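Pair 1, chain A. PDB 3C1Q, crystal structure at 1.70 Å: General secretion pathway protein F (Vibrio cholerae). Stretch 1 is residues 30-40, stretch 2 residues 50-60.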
# COMPACT_ATOMS: atom_id res chain seq x y z
N PRO A 30 7.75 -11.87 -9.23
CA PRO A 30 7.69 -11.63 -10.69
C PRO A 30 6.61 -10.64 -11.06
O PRO A 30 5.55 -10.67 -10.49
CB PRO A 30 7.40 -13.02 -11.25
CG PRO A 30 8.04 -13.91 -10.28
CD PRO A 30 7.74 -13.32 -8.95
N LEU A 31 6.88 -9.79 -12.04
CA LEU A 31 5.96 -8.72 -12.41
C LEU A 31 4.55 -9.21 -12.71
O LEU A 31 3.59 -8.61 -12.25
CB LEU A 31 6.51 -7.93 -13.60
CG LEU A 31 5.66 -6.76 -14.06
CD1 LEU A 31 5.44 -5.77 -12.91
CD2 LEU A 31 6.29 -6.08 -15.30
N GLU A 32 4.42 -10.30 -13.48
CA GLU A 32 3.07 -10.79 -13.82
C GLU A 32 2.29 -11.17 -12.57
O GLU A 32 1.07 -10.95 -12.51
CB GLU A 32 3.13 -11.94 -14.84
CG GLU A 32 3.72 -13.24 -14.34
CD GLU A 32 2.69 -14.20 -13.73
OE1 GLU A 32 1.51 -13.81 -13.51
OE2 GLU A 32 3.08 -15.36 -13.46
N GLU A 33 2.98 -11.73 -11.58
CA GLU A 33 2.34 -12.15 -10.33
C GLU A 33 1.93 -10.92 -9.54
O GLU A 33 0.84 -10.87 -8.92
CB GLU A 33 3.28 -13.04 -9.48
CG GLU A 33 3.58 -14.45 -10.03
CD GLU A 33 4.58 -15.28 -9.15
OE1 GLU A 33 4.71 -15.07 -7.91
OE2 GLU A 33 5.23 -16.18 -9.72
N CYS A 34 2.80 -9.91 -9.53
CA CYS A 34 2.46 -8.63 -8.91
C CYS A 34 1.19 -8.01 -9.49
O CYS A 34 0.30 -7.56 -8.76
CB CYS A 34 3.60 -7.62 -9.05
SG CYS A 34 5.14 -8.13 -8.26
N LEU A 35 1.13 -7.96 -10.82
CA LEU A 35 -0.05 -7.40 -11.51
C LEU A 35 -1.33 -8.18 -11.21
O LEU A 35 -2.38 -7.58 -11.03
CB LEU A 35 0.20 -7.33 -13.01
CG LEU A 35 1.19 -6.25 -13.48
CD1 LEU A 35 1.70 -6.54 -14.89
CD2 LEU A 35 0.56 -4.85 -13.42
N ARG A 36 -1.23 -9.50 -11.14
CA ARG A 36 -2.37 -10.33 -10.75
C ARG A 36 -2.91 -9.93 -9.37
O ARG A 36 -4.10 -9.75 -9.20
CB ARG A 36 -2.00 -11.81 -10.75
CG ARG A 36 -3.20 -12.73 -10.45
CD ARG A 36 -2.77 -14.12 -10.06
NE ARG A 36 -2.51 -14.98 -11.21
CZ ARG A 36 -3.35 -15.90 -11.70
NH1 ARG A 36 -4.56 -16.10 -11.17
NH2 ARG A 36 -2.98 -16.64 -12.74
N ALA A 37 -2.02 -9.82 -8.39
CA ALA A 37 -2.39 -9.43 -7.04
C ALA A 37 -3.08 -8.07 -7.01
O ALA A 37 -4.13 -7.93 -6.38
CB ALA A 37 -1.14 -9.44 -6.12
N VAL A 38 -2.52 -7.07 -7.69
CA VAL A 38 -3.12 -5.73 -7.64
C VAL A 38 -4.55 -5.77 -8.26
O VAL A 38 -5.51 -5.20 -7.71
CB VAL A 38 -2.21 -4.63 -8.31
CG1 VAL A 38 -2.84 -3.24 -8.14
CG2 VAL A 38 -0.79 -4.65 -7.71
N ALA A 39 -4.70 -6.53 -9.35
CA ALA A 39 -6.00 -6.75 -9.97
C ALA A 39 -7.01 -7.39 -9.02
O ALA A 39 -8.12 -6.89 -8.86
CB ALA A 39 -5.86 -7.63 -11.23
N GLU A 40 -6.61 -8.50 -8.41
CA GLU A 40 -7.47 -9.26 -7.50
C GLU A 40 -7.93 -8.43 -6.32
O GLU A 40 -8.99 -8.69 -5.76
CB GLU A 40 -6.71 -10.45 -6.92
CG GLU A 40 -6.38 -11.55 -7.89
CD GLU A 40 -5.39 -12.57 -7.31
OE1 GLU A 40 -4.66 -12.24 -6.35
OE2 GLU A 40 -5.35 -13.71 -7.83
N MSE A 50 -8.43 -3.25 -16.36
CA MSE A 50 -7.22 -2.66 -16.92
C MSE A 50 -6.01 -3.46 -16.48
O MSE A 50 -5.18 -3.81 -17.30
CB MSE A 50 -7.07 -1.22 -16.45
CG MSE A 50 -5.76 -0.57 -16.82
SE MSE A 50 -5.78 1.29 -16.24
CE MSE A 50 -5.59 1.00 -14.30
N LEU A 51 -5.93 -3.77 -15.19
CA LEU A 51 -4.77 -4.51 -14.65
C LEU A 51 -4.68 -5.95 -15.16
O LEU A 51 -3.59 -6.45 -15.44
CB LEU A 51 -4.76 -4.45 -13.13
CG LEU A 51 -4.48 -3.03 -12.60
CD1 LEU A 51 -4.72 -2.97 -11.10
CD2 LEU A 51 -3.07 -2.57 -12.98
N VAL A 52 -5.82 -6.60 -15.34
CA VAL A 52 -5.83 -7.95 -15.89
C VAL A 52 -5.34 -7.90 -17.34
O VAL A 52 -4.55 -8.76 -17.77
CB VAL A 52 -7.24 -8.58 -15.76
CG1 VAL A 52 -7.38 -9.87 -16.57
CG2 VAL A 52 -7.55 -8.86 -14.29
N ALA A 53 -5.79 -6.90 -18.09
CA ALA A 53 -5.40 -6.73 -19.48
C ALA A 53 -3.90 -6.45 -19.60
O ALA A 53 -3.23 -7.03 -20.44
CB ALA A 53 -6.23 -5.60 -20.15
N VAL A 54 -3.40 -5.56 -18.75
CA VAL A 54 -1.97 -5.26 -18.71
C VAL A 54 -1.17 -6.52 -18.34
O VAL A 54 -0.12 -6.80 -18.96
CB VAL A 54 -1.69 -4.09 -17.73
CG1 VAL A 54 -0.19 -3.90 -17.50
CG2 VAL A 54 -2.30 -2.78 -18.30
N ARG A 55 -1.65 -7.26 -17.35
CA ARG A 55 -1.00 -8.51 -16.97
C ARG A 55 -0.94 -9.50 -18.12
O ARG A 55 0.09 -10.13 -18.35
CB ARG A 55 -1.69 -9.18 -15.79
CG ARG A 55 -0.84 -10.36 -15.30
CD ARG A 55 -1.53 -11.29 -14.38
NE ARG A 55 -0.89 -12.60 -14.52
CZ ARG A 55 -1.52 -13.77 -14.44
NH1 ARG A 55 -0.83 -14.90 -14.62
NH2 ARG A 55 -2.82 -13.84 -14.16
N ALA A 56 -2.07 -9.64 -18.82
CA ALA A 56 -2.13 -10.55 -19.96
C ALA A 56 -1.03 -10.17 -20.96
O ALA A 56 -0.25 -11.03 -21.40
CB ALA A 56 -3.50 -10.52 -20.59
N LYS A 57 -0.92 -8.88 -21.27
CA LYS A 57 0.08 -8.43 -22.24
C LYS A 57 1.51 -8.69 -21.78
O LYS A 57 2.36 -9.09 -22.58
CB LYS A 57 -0.13 -6.95 -22.59
CG LYS A 57 -1.35 -6.73 -23.49
CD LYS A 57 -1.42 -5.32 -24.01
CE LYS A 57 -0.46 -5.06 -25.14
NZ LYS A 57 -0.85 -3.87 -25.96
N VAL A 58 1.78 -8.48 -20.49
CA VAL A 58 3.11 -8.73 -19.94
C VAL A 58 3.47 -10.21 -20.07
O VAL A 58 4.59 -10.55 -20.44
CB VAL A 58 3.19 -8.26 -18.48
CG1 VAL A 58 4.41 -8.86 -17.77
CG2 VAL A 58 3.21 -6.70 -18.45
N THR A 59 2.52 -11.09 -19.77
CA THR A 59 2.77 -12.54 -19.91
C THR A 59 3.02 -12.93 -21.37
O THR A 59 3.70 -13.93 -21.64
CB THR A 59 1.62 -13.39 -19.33
OG1 THR A 59 0.47 -13.30 -20.19
CG2 THR A 59 1.26 -12.91 -17.91
N GLU A 60 2.48 -12.15 -22.31
CA GLU A 60 2.67 -12.40 -23.74
C GLU A 60 3.98 -11.81 -24.29
O GLU A 60 4.33 -12.04 -25.46
CB GLU A 60 1.48 -11.87 -24.54
CG GLU A 60 0.20 -12.66 -24.27
CD GLU A 60 -1.08 -11.89 -24.59
OE1 GLU A 60 -1.00 -10.77 -25.15
OE2 GLU A 60 -2.17 -12.41 -24.27

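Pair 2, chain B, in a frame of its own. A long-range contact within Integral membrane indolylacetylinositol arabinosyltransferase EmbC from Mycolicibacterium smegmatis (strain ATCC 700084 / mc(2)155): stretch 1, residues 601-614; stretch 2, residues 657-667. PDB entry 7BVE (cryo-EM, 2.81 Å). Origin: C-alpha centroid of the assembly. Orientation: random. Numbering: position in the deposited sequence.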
# COMPACT_ATOMS: atom_id res chain seq x y z
N SER B 601 -20.57 33.46 -12.42
CA SER B 601 -21.64 33.01 -11.54
C SER B 601 -21.08 32.68 -10.17
O SER B 601 -20.07 31.97 -10.07
CB SER B 601 -22.34 31.79 -12.11
OG SER B 601 -21.47 30.68 -12.04
N ARG B 602 -21.75 33.15 -9.12
CA ARG B 602 -21.26 32.92 -7.77
C ARG B 602 -21.56 31.50 -7.28
O ARG B 602 -20.98 31.08 -6.27
CB ARG B 602 -21.86 33.96 -6.84
CG ARG B 602 -23.34 33.88 -6.69
CD ARG B 602 -23.87 35.07 -5.93
NE ARG B 602 -23.24 35.20 -4.62
CZ ARG B 602 -23.45 36.21 -3.79
NH1 ARG B 602 -24.32 37.16 -4.10
NH2 ARG B 602 -22.82 36.26 -2.62
N ARG B 603 -22.43 30.77 -7.98
CA ARG B 603 -22.60 29.34 -7.75
C ARG B 603 -21.29 28.60 -7.98
O ARG B 603 -20.86 27.79 -7.14
CB ARG B 603 -23.71 28.84 -8.69
CG ARG B 603 -24.29 27.45 -8.45
CD ARG B 603 -23.61 26.35 -9.24
NE ARG B 603 -23.50 26.66 -10.65
CZ ARG B 603 -24.45 26.48 -11.56
NH1 ARG B 603 -24.23 26.80 -12.82
NH2 ARG B 603 -25.62 25.98 -11.20
N ASN B 604 -20.62 28.90 -9.09
CA ASN B 604 -19.37 28.23 -9.43
C ASN B 604 -18.24 28.64 -8.49
O ASN B 604 -17.40 27.81 -8.13
CB ASN B 604 -18.99 28.56 -10.87
CG ASN B 604 -19.94 27.96 -11.87
OD1 ASN B 604 -20.39 26.84 -11.72
ND2 ASN B 604 -20.24 28.71 -12.92
N ARG B 605 -18.23 29.90 -8.07
CA ARG B 605 -17.20 30.36 -7.15
C ARG B 605 -17.36 29.73 -5.77
O ARG B 605 -16.37 29.40 -5.11
CB ARG B 605 -17.22 31.88 -7.07
CG ARG B 605 -16.76 32.55 -8.34
CD ARG B 605 -16.41 33.98 -8.08
NE ARG B 605 -17.56 34.80 -7.74
CZ ARG B 605 -18.21 35.54 -8.62
NH1 ARG B 605 -19.25 36.26 -8.24
NH2 ARG B 605 -17.82 35.57 -9.88
N THR B 606 -18.60 29.53 -5.33
CA THR B 606 -18.82 28.85 -4.06
C THR B 606 -18.46 27.37 -4.15
O THR B 606 -17.93 26.80 -3.18
CB THR B 606 -20.27 29.05 -3.63
OG1 THR B 606 -20.57 30.44 -3.64
CG2 THR B 606 -20.49 28.55 -2.23
N VAL B 607 -18.69 26.74 -5.30
CA VAL B 607 -18.28 25.34 -5.49
C VAL B 607 -16.76 25.21 -5.47
O VAL B 607 -16.20 24.26 -4.90
CB VAL B 607 -18.91 24.78 -6.77
CG1 VAL B 607 -18.35 23.42 -7.13
CG2 VAL B 607 -20.39 24.63 -6.59
N PHE B 608 -16.05 26.19 -6.05
CA PHE B 608 -14.59 26.15 -6.00
C PHE B 608 -14.06 26.37 -4.58
O PHE B 608 -13.08 25.74 -4.18
CB PHE B 608 -13.99 27.18 -6.96
CG PHE B 608 -12.50 27.27 -6.88
CD1 PHE B 608 -11.71 26.24 -7.35
CD2 PHE B 608 -11.89 28.39 -6.35
CE1 PHE B 608 -10.34 26.32 -7.27
CE2 PHE B 608 -10.52 28.47 -6.27
CZ PHE B 608 -9.74 27.44 -6.74
N GLY B 609 -14.70 27.25 -3.81
CA GLY B 609 -14.32 27.40 -2.41
C GLY B 609 -14.54 26.14 -1.59
O GLY B 609 -13.73 25.79 -0.73
N ALA B 610 -15.63 25.42 -1.88
CA ALA B 610 -15.88 24.15 -1.21
C ALA B 610 -14.84 23.10 -1.60
O ALA B 610 -14.46 22.27 -0.77
CB ALA B 610 -17.28 23.65 -1.54
N ALA B 611 -14.37 23.12 -2.85
CA ALA B 611 -13.33 22.17 -3.26
C ALA B 611 -11.99 22.47 -2.58
O ALA B 611 -11.25 21.54 -2.22
CB ALA B 611 -13.17 22.20 -4.77
N VAL B 612 -11.68 23.76 -2.40
CA VAL B 612 -10.50 24.16 -1.63
C VAL B 612 -10.58 23.65 -0.20
O VAL B 612 -9.62 23.07 0.33
CB VAL B 612 -10.33 25.69 -1.68
CG1 VAL B 612 -9.24 26.13 -0.75
CG2 VAL B 612 -10.00 26.14 -3.07
N LEU B 613 -11.74 23.83 0.44
CA LEU B 613 -11.93 23.33 1.81
C LEU B 613 -11.88 21.81 1.88
O LEU B 613 -11.42 21.26 2.89
CB LEU B 613 -13.25 23.82 2.38
CG LEU B 613 -13.35 25.27 2.80
CD1 LEU B 613 -14.78 25.60 3.10
CD2 LEU B 613 -12.52 25.46 4.04
N PHE B 614 -12.29 21.11 0.83
CA PHE B 614 -12.24 19.65 0.85
C PHE B 614 -10.81 19.13 0.75
O PHE B 614 -10.45 18.19 1.47
CB PHE B 614 -13.09 19.07 -0.28
CG PHE B 614 -13.08 17.57 -0.30
CD1 PHE B 614 -13.75 16.85 0.67
CD2 PHE B 614 -12.40 16.88 -1.29
CE1 PHE B 614 -13.74 15.48 0.65
CE2 PHE B 614 -12.39 15.51 -1.31
CZ PHE B 614 -13.06 14.81 -0.34
N LEU B 657 -21.13 22.74 4.35
CA LEU B 657 -21.89 23.98 4.48
C LEU B 657 -21.71 24.88 3.26
O LEU B 657 -22.67 25.54 2.83
CB LEU B 657 -21.46 24.71 5.75
CG LEU B 657 -22.15 26.02 6.07
CD1 LEU B 657 -23.63 25.81 6.27
CD2 LEU B 657 -21.53 26.63 7.31
N ALA B 658 -20.51 24.91 2.68
CA ALA B 658 -20.30 25.70 1.47
C ALA B 658 -21.06 25.11 0.28
O ALA B 658 -21.56 25.85 -0.57
CB ALA B 658 -18.81 25.80 1.16
N LEU B 659 -21.18 23.78 0.22
CA LEU B 659 -22.02 23.17 -0.82
C LEU B 659 -23.49 23.52 -0.64
O LEU B 659 -24.20 23.72 -1.63
CB LEU B 659 -21.86 21.65 -0.83
CG LEU B 659 -20.57 21.08 -1.40
CD1 LEU B 659 -20.56 19.58 -1.21
CD2 LEU B 659 -20.47 21.43 -2.86
N LEU B 660 -23.96 23.61 0.60
CA LEU B 660 -25.36 23.99 0.83
C LEU B 660 -25.62 25.44 0.43
O LEU B 660 -26.68 25.76 -0.11
CB LEU B 660 -25.74 23.76 2.28
CG LEU B 660 -25.76 22.30 2.73
CD1 LEU B 660 -26.03 22.21 4.21
CD2 LEU B 660 -26.80 21.53 1.95
N VAL B 661 -24.65 26.32 0.69
CA VAL B 661 -24.78 27.72 0.26
C VAL B 661 -24.78 27.81 -1.27
O VAL B 661 -25.56 28.58 -1.85
CB VAL B 661 -23.67 28.58 0.88
CG1 VAL B 661 -23.73 30.00 0.38
CG2 VAL B 661 -23.81 28.60 2.38
N ALA B 662 -23.96 27.00 -1.94
CA ALA B 662 -23.95 26.97 -3.40
C ALA B 662 -25.27 26.46 -3.97
O ALA B 662 -25.75 26.94 -5.00
CB ALA B 662 -22.80 26.12 -3.91
N ALA B 663 -25.89 25.48 -3.29
CA ALA B 663 -27.18 24.97 -3.73
C ALA B 663 -28.29 26.00 -3.54
O ALA B 663 -29.23 26.07 -4.34
CB ALA B 663 -27.52 23.68 -3.00
N TRP B 664 -28.20 26.81 -2.48
CA TRP B 664 -29.17 27.89 -2.32
C TRP B 664 -28.99 28.96 -3.39
O TRP B 664 -29.97 29.53 -3.88
CB TRP B 664 -29.05 28.53 -0.95
CG TRP B 664 -30.08 29.60 -0.73
CD1 TRP B 664 -31.41 29.42 -0.54
CD2 TRP B 664 -29.85 31.01 -0.74
NE1 TRP B 664 -32.03 30.64 -0.39
CE2 TRP B 664 -31.09 31.63 -0.52
CE3 TRP B 664 -28.72 31.81 -0.90
CZ2 TRP B 664 -31.24 33.01 -0.45
CZ3 TRP B 664 -28.86 33.18 -0.84
CH2 TRP B 664 -30.11 33.77 -0.62
N PHE B 665 -27.73 29.25 -3.76
CA PHE B 665 -27.46 30.16 -4.88
C PHE B 665 -28.01 29.62 -6.19
O PHE B 665 -28.47 30.39 -7.04
CB PHE B 665 -25.95 30.38 -5.01
CG PHE B 665 -25.39 31.36 -4.05
CD1 PHE B 665 -26.18 32.37 -3.54
CD2 PHE B 665 -24.09 31.25 -3.62
CE1 PHE B 665 -25.66 33.28 -2.64
CE2 PHE B 665 -23.56 32.14 -2.73
CZ PHE B 665 -24.35 33.16 -2.24
N HIS B 666 -27.95 28.30 -6.37
CA HIS B 666 -28.50 27.68 -7.57
C HIS B 666 -30.02 27.80 -7.62
O HIS B 666 -30.58 28.28 -8.62
CB HIS B 666 -28.09 26.21 -7.61
CG HIS B 666 -28.49 25.49 -8.86
ND1 HIS B 666 -28.48 24.12 -8.95
CD2 HIS B 666 -28.90 25.94 -10.07
CE1 HIS B 666 -28.87 23.75 -10.16
NE2 HIS B 666 -29.14 24.84 -10.85
N PHE B 667 -30.70 27.37 -6.56
CA PHE B 667 -32.15 27.27 -6.61
C PHE B 667 -32.86 28.59 -6.39
O PHE B 667 -34.02 28.72 -6.78
CB PHE B 667 -32.62 26.24 -5.58
CG PHE B 667 -32.29 24.83 -5.96
CD1 PHE B 667 -32.11 24.48 -7.28
CD2 PHE B 667 -32.10 23.87 -4.99
CE1 PHE B 667 -31.79 23.19 -7.63
CE2 PHE B 667 -31.78 22.57 -5.33
CZ PHE B 667 -31.62 22.24 -6.66

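Both pairs are built from two antiparallel helices whose axes approach to 8.6 Å, with 166° between their N-to-C directions in pair 1 and 171° in pair 2. The backbones of 14 central residues superpose with an RMSD of 0.3 Å, and the buried surface is similar, 576 Å² and 543 Å². Most of the inward positions are nonetheless filled differently.

Among the matched positions whose CA-to-CB bonds point toward the other helix, only Ala A39 and Ala B610 carry the same residue; their side-chain centres lie 0.3 Å apart. Each methyl points toward the opposing helix. In pair 1 it meets a leucine, with Ala A39 CB 3.9 Å from Leu A51 CB; in pair 2 it meets another alanine, with Ala B610 CB 3.8 Å from Ala B658 CB. Leu A51 and Ala B658 are matched positions, and the longer side chain of Leu A51 also reaches Val A38, CD1 to CG1 of Val A38 being 3.5 Å. The counterpart of Val A38 is Gly B609, which offers no side chain, so this apolar contact has no equivalent in pair 2.

At the centre, Leu A35 matches Thr B606. Leu A35 is a knob among Leu A51, Val A54, Arg A55 and Val A58, its CD1 lying 3.9 Å from Val A58 CG2. Thr B606 is shorter: its CG2 packs 3.8 Å from Ala B662 CB and 3.3 Å from Ala B658 O, while its hydroxyl donates to its own helix, OG1 to Arg B602 O at 2.7 Å. The polar group is thereby satisfied without a partner across the interface.

The contrast is sharpest where Arg A55 matches Ala B662. Arg A55 extends to Glu A32 in a salt bridge, with NH1 2.8 Å from Glu A32 OE1 and NE 2.9 Å from the same oxygen; both hydrogen bonds are weak, with angles near 120°. Its guanidinium also lies close to that of Arg A36, a like-charge approach of 3.1 Å between the two NH2 atoms. Ala B662 supplies only a methyl, its CB 3.9 Å from CG2 of Val B607, the counterpart of Arg A36. No hydrogen bond crosses between the stretches of pair 2.

Toward the N-terminus of the first helix, Leu A31 and Val A58 make an apolar contact, CD2 to CG1 at 4.2 Å. Their counterparts, Arg B602 and Phe B665, instead place an arginine over an aromatic face: Arg B602 CD lies 4.1 Å from the Phe B665 ring centroid, nearly along the ring normal, in a CH-pi contact.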